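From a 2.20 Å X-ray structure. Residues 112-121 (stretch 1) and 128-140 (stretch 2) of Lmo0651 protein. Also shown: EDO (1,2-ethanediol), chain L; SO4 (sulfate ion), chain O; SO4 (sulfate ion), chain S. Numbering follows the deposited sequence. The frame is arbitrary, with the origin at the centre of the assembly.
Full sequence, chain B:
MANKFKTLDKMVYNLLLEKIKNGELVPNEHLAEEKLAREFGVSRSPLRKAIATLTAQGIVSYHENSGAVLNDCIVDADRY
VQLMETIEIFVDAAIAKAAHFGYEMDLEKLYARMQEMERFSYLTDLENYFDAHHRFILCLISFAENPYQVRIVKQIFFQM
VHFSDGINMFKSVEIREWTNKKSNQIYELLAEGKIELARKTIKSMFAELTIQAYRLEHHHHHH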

# COMPACT_ATOMS: atom_id res chain seq x y z
N ALA B 112 -8.35 -15.84 19.24
CA ALA B 112 -7.39 -16.87 18.85
C ALA B 112 -6.02 -16.26 18.53
O ALA B 112 -4.99 -16.83 18.89
CB ALA B 112 -7.92 -17.66 17.66
N ARG B 113 -6.01 -15.11 17.85
CA ARG B 113 -4.73 -14.47 17.51
C ARG B 113 -4.01 -13.96 18.75
O ARG B 113 -2.78 -14.13 18.88
CB ARG B 113 -4.96 -13.31 16.53
CG ARG B 113 -5.73 -13.66 15.26
CD ARG B 113 -4.80 -13.95 14.10
NE ARG B 113 -5.50 -14.51 12.95
CZ ARG B 113 -5.74 -13.85 11.81
NH1 ARG B 113 -5.33 -12.59 11.67
NH2 ARG B 113 -6.38 -14.45 10.82
N MET B 114 -4.74 -13.34 19.67
CA MET B 114 -4.15 -12.92 20.94
C MET B 114 -3.59 -14.11 21.70
O MET B 114 -2.50 -14.04 22.30
CB MET B 114 -5.19 -12.17 21.78
CG MET B 114 -4.68 -11.67 23.12
SD MET B 114 -4.87 -12.90 24.44
CE MET B 114 -6.58 -13.36 24.23
N GLN B 115 -4.31 -15.24 21.69
CA GLN B 115 -3.83 -16.41 22.40
C GLN B 115 -2.61 -17.03 21.72
O GLN B 115 -1.75 -17.59 22.40
CB GLN B 115 -4.95 -17.44 22.53
CG GLN B 115 -6.00 -17.04 23.54
CD GLN B 115 -6.68 -18.22 24.18
OE1 GLN B 115 -7.06 -18.17 25.35
NE2 GLN B 115 -6.85 -19.30 23.43
N GLU B 116 -2.52 -16.92 20.40
CA GLU B 116 -1.30 -17.38 19.72
C GLU B 116 -0.12 -16.51 20.11
O GLU B 116 1.01 -17.00 20.26
CB GLU B 116 -1.50 -17.39 18.21
CG GLU B 116 -2.23 -18.62 17.70
CD GLU B 116 -1.47 -19.91 17.95
OE1 GLU B 116 -1.50 -20.42 19.09
OE2 GLU B 116 -0.84 -20.42 17.00
N MET B 117 -0.35 -15.20 20.26
CA MET B 117 0.67 -14.34 20.85
C MET B 117 1.11 -14.87 22.21
O MET B 117 2.31 -15.01 22.47
CB MET B 117 0.14 -12.92 20.99
CG MET B 117 0.12 -12.13 19.71
SD MET B 117 -1.01 -10.76 19.95
CE MET B 117 0.14 -9.61 20.69
N GLU B 118 0.14 -15.13 23.08
CA GLU B 118 0.46 -15.66 24.41
C GLU B 118 1.29 -16.94 24.31
O GLU B 118 2.28 -17.12 25.04
CB GLU B 118 -0.82 -15.93 25.19
CG GLU B 118 -1.27 -14.79 26.08
CD GLU B 118 -2.60 -15.07 26.75
OE1 GLU B 118 -3.49 -15.64 26.08
OE2 GLU B 118 -2.75 -14.75 27.94
N ARG B 119 0.90 -17.85 23.41
CA ARG B 119 1.57 -19.14 23.30
C ARG B 119 3.01 -18.97 22.84
O ARG B 119 3.93 -19.58 23.41
CB ARG B 119 0.80 -20.03 22.32
CG ARG B 119 1.53 -21.32 21.98
CD ARG B 119 0.60 -22.32 21.31
NE ARG B 119 0.49 -22.12 19.87
CZ ARG B 119 1.21 -22.78 18.98
NH1 ARG B 119 2.10 -23.68 19.38
NH2 ARG B 119 1.05 -22.55 17.68
N PHE B 120 3.23 -18.17 21.81
CA PHE B 120 4.59 -18.00 21.30
C PHE B 120 5.46 -17.23 22.29
O PHE B 120 6.67 -17.48 22.38
CB PHE B 120 4.56 -17.35 19.93
CG PHE B 120 4.11 -18.29 18.84
CD1 PHE B 120 4.69 -19.54 18.71
CD2 PHE B 120 3.09 -17.94 17.97
CE1 PHE B 120 4.28 -20.42 17.72
CE2 PHE B 120 2.67 -18.81 16.98
CZ PHE B 120 3.27 -20.05 16.85
N SER B 121 4.87 -16.32 23.07
CA SER B 121 5.63 -15.68 24.14
C SER B 121 6.01 -16.68 25.22
O SER B 121 7.12 -16.63 25.77
CB SER B 121 4.84 -14.52 24.74
OG SER B 121 5.62 -13.83 25.70
N ASN B 128 7.88 -16.18 15.53
CA ASN B 128 6.46 -16.50 15.52
C ASN B 128 5.67 -15.53 16.39
O ASN B 128 4.53 -15.21 16.06
CB ASN B 128 6.24 -17.94 15.96
CG ASN B 128 6.52 -18.93 14.85
OD1 ASN B 128 6.15 -18.70 13.70
ND2 ASN B 128 7.17 -20.03 15.19
N TYR B 129 6.26 -15.02 17.47
CA TYR B 129 5.58 -14.02 18.28
C TYR B 129 5.40 -12.71 17.51
O TYR B 129 4.34 -12.08 17.59
CB TYR B 129 6.33 -13.77 19.58
CG TYR B 129 5.69 -12.69 20.43
CD1 TYR B 129 4.60 -12.97 21.24
CD2 TYR B 129 6.16 -11.39 20.39
CE1 TYR B 129 4.01 -11.98 22.00
CE2 TYR B 129 5.58 -10.39 21.14
CZ TYR B 129 4.50 -10.69 21.94
OH TYR B 129 3.92 -9.69 22.69
N PHE B 130 6.44 -12.28 16.79
CA PHE B 130 6.32 -11.10 15.93
C PHE B 130 5.21 -11.30 14.90
O PHE B 130 4.35 -10.42 14.71
CB PHE B 130 7.66 -10.83 15.25
CG PHE B 130 7.90 -9.38 14.90
CD1 PHE B 130 7.49 -8.36 15.74
CD2 PHE B 130 8.57 -9.05 13.73
CE1 PHE B 130 7.73 -7.03 15.42
CE2 PHE B 130 8.81 -7.72 13.40
CZ PHE B 130 8.39 -6.71 14.25
N ASP B 131 5.22 -12.45 14.22
CA ASP B 131 4.19 -12.74 13.23
C ASP B 131 2.79 -12.75 13.85
O ASP B 131 1.84 -12.25 13.25
CB ASP B 131 4.47 -14.09 12.56
CG ASP B 131 5.69 -14.06 11.67
OD1 ASP B 131 6.19 -12.95 11.37
OD2 ASP B 131 6.17 -15.15 11.29
N ALA B 132 2.66 -13.29 15.07
CA ALA B 132 1.36 -13.38 15.72
C ALA B 132 0.86 -12.00 16.15
O ALA B 132 -0.34 -11.71 16.04
CB ALA B 132 1.45 -14.33 16.92
N HIS B 133 1.76 -11.16 16.66
CA HIS B 133 1.43 -9.77 16.94
C HIS B 133 0.93 -9.07 15.68
O HIS B 133 -0.09 -8.35 15.70
CB HIS B 133 2.67 -9.08 17.52
CG HIS B 133 2.52 -7.61 17.74
ND1 HIS B 133 1.48 -7.06 18.45
CD2 HIS B 133 3.30 -6.57 17.36
CE1 HIS B 133 1.62 -5.75 18.49
NE2 HIS B 133 2.72 -5.43 17.83
N HIS B 134 1.62 -9.29 14.56
CA HIS B 134 1.20 -8.70 13.29
C HIS B 134 -0.17 -9.22 12.86
O HIS B 134 -0.99 -8.46 12.34
CB HIS B 134 2.24 -8.98 12.21
CG HIS B 134 3.54 -8.27 12.45
ND1 HIS B 134 4.68 -8.55 11.73
CD2 HIS B 134 3.88 -7.29 13.32
CE1 HIS B 134 5.67 -7.78 12.15
NE2 HIS B 134 5.21 -7.00 13.11
N ARG B 135 -0.43 -10.52 13.07
CA ARG B 135 -1.72 -11.08 12.67
C ARG B 135 -2.86 -10.58 13.56
O ARG B 135 -3.98 -10.39 13.07
CB ARG B 135 -1.66 -12.61 12.70
CG ARG B 135 -0.66 -13.23 11.73
CD ARG B 135 -1.34 -14.13 10.72
NE ARG B 135 -1.65 -15.45 11.27
CZ ARG B 135 -2.70 -16.17 10.91
NH1 ARG B 135 -3.55 -15.72 9.99
NH2 ARG B 135 -2.91 -17.36 11.46
N PHE B 136 -2.59 -10.34 14.84
CA PHE B 136 -3.57 -9.68 15.70
C PHE B 136 -3.91 -8.29 15.17
O PHE B 136 -5.08 -7.89 15.08
CB PHE B 136 -3.03 -9.62 17.13
CG PHE B 136 -3.94 -8.91 18.09
CD1 PHE B 136 -4.95 -9.60 18.75
CD2 PHE B 136 -3.78 -7.56 18.35
CE1 PHE B 136 -5.78 -8.95 19.64
CE2 PHE B 136 -4.62 -6.90 19.24
CZ PHE B 136 -5.62 -7.60 19.88
N ILE B 137 -2.87 -7.52 14.83
CA ILE B 137 -3.12 -6.19 14.25
C ILE B 137 -3.90 -6.30 12.94
O ILE B 137 -4.81 -5.51 12.67
CB ILE B 137 -1.79 -5.44 14.07
CG1 ILE B 137 -1.17 -5.14 15.44
CG2 ILE B 137 -2.01 -4.15 13.28
CD1 ILE B 137 0.22 -4.54 15.37
N LEU B 138 -3.57 -7.31 12.13
CA LEU B 138 -4.25 -7.49 10.85
C LEU B 138 -5.72 -7.84 11.04
O LEU B 138 -6.57 -7.43 10.25
CB LEU B 138 -3.57 -8.58 10.03
CG LEU B 138 -2.23 -8.27 9.37
CD1 LEU B 138 -1.68 -9.51 8.68
CD2 LEU B 138 -2.35 -7.12 8.39
N CYS B 139 -6.03 -8.62 12.08
CA CYS B 139 -7.42 -8.94 12.39
C CYS B 139 -8.18 -7.68 12.80
O CYS B 139 -9.32 -7.44 12.34
CB CYS B 139 -7.45 -9.99 13.50
SG CYS B 139 -9.05 -10.68 13.81
N LEU B 140 -7.56 -6.86 13.65
CA LEU B 140 -8.15 -5.57 13.98
C LEU B 140 -8.46 -4.76 12.72
O LEU B 140 -9.54 -4.19 12.58
CB LEU B 140 -7.20 -4.77 14.88
CG LEU B 140 -7.14 -5.18 16.34
CD1 LEU B 140 -6.21 -4.25 17.09
CD2 LEU B 140 -8.53 -5.16 16.95
C1 EDO L . 3.79 -3.23 15.58
O1 EDO L . 4.40 -3.31 16.87
C2 EDO L . 4.88 -3.14 14.52
O2 EDO L . 5.72 -4.30 14.63
S SO4 O . -7.80 -18.14 11.42
O1 SO4 O . -9.13 -17.73 10.96
O2 SO4 O . -6.91 -18.28 10.27
O3 SO4 O . -7.92 -19.42 12.12
O4 SO4 O . -7.26 -17.13 12.33
S SO4 S . 2.32 -26.36 16.30
O1 SO4 S . 2.39 -25.40 15.20
O2 SO4 S . 2.86 -25.74 17.51
O3 SO4 S . 3.11 -27.54 15.97
O4 SO4 S . 0.93 -26.75 16.53

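Two antiparallel helices, their axes 8.4 Å apart at closest approach and 165° between their directions, pack here with Met117 at the apolar centre. Met117 is the knob: its side chain sits among Tyr129, Ala132, His133 and Phe136 of the second helix. The unbranched chain, in m, t, p, places CG against Ala132 and SD against Phe136. Its CG lies 3.8 Å from Ala132 CB, and its SD reaches 3.7 Å from Phe136 CB while standing obliquely to that ring, 4.6 Å from the centroid. The price is paid at His133, where Met117 CE comes within 3.6 Å of His133 ND1, a nitrogen buried by the contact without a polar partner.

Ala132, small and with its CB toward the first helix, presents a methyl to Met117 and Phe120. Its CA lies 5.3 Å from Met117 CA. The methyl meets the edge of the Phe120 ring, with Phe120 CD2 4.1 Å from Ala132 CB.

Aromatic residues extend the apolar surface along both directions of this centre. Tyr129 and Phe136, both with chi1 in t, have their CA-to-CB bonds sideways to the first helix. Tyr129 turns its ring edge to the Met117 carbonyl, Tyr129 CD1 to Met117 O being 3.3 Å, and its CE1 packs 3.8 Å from Ser121 CB; its hydroxyl is satisfied elsewhere in the structure. Phe136 CE1 rests 3.9 Å from Met114 CB. Phe120, in m, points its CA-to-CB bond toward the second helix and offers a ring face to Asn128: Asn128 CB stands 3.4 Å from the ring centroid, only 6° off the normal, a clean CH-pi contact. Asn128 ND2 is hydrogen-bonded elsewhere in the structure.

The polar edge belongs to Arg113, which has 134 Å² covered by the second helix; the contact buries 693 Å² in total, both sides summed. Its CB packs 4.2 Å from Phe136 CB, and its long chain then carries the guanidinium along to the backbone of Arg135, where Arg113 NH1 donates to Arg135 O at 2.9 Å, the one hydrogen bond between the stretches. The Arg113 guanidinium stacks on that of Arg135, centres 3.9 Å apart and planes at 28°, bringing two like-charged donors, Arg113 NH2 and Arg135 NH1, to 3.2 Å. A sulfate, probably from the crystallisation liquor, lies beside the pair and supplies negative charge: Arg113 NE and NH2 each donate to its O4 at 3.2 Å. The rule is economical: apolar packing fills the centre, and one directional bond marks the edge.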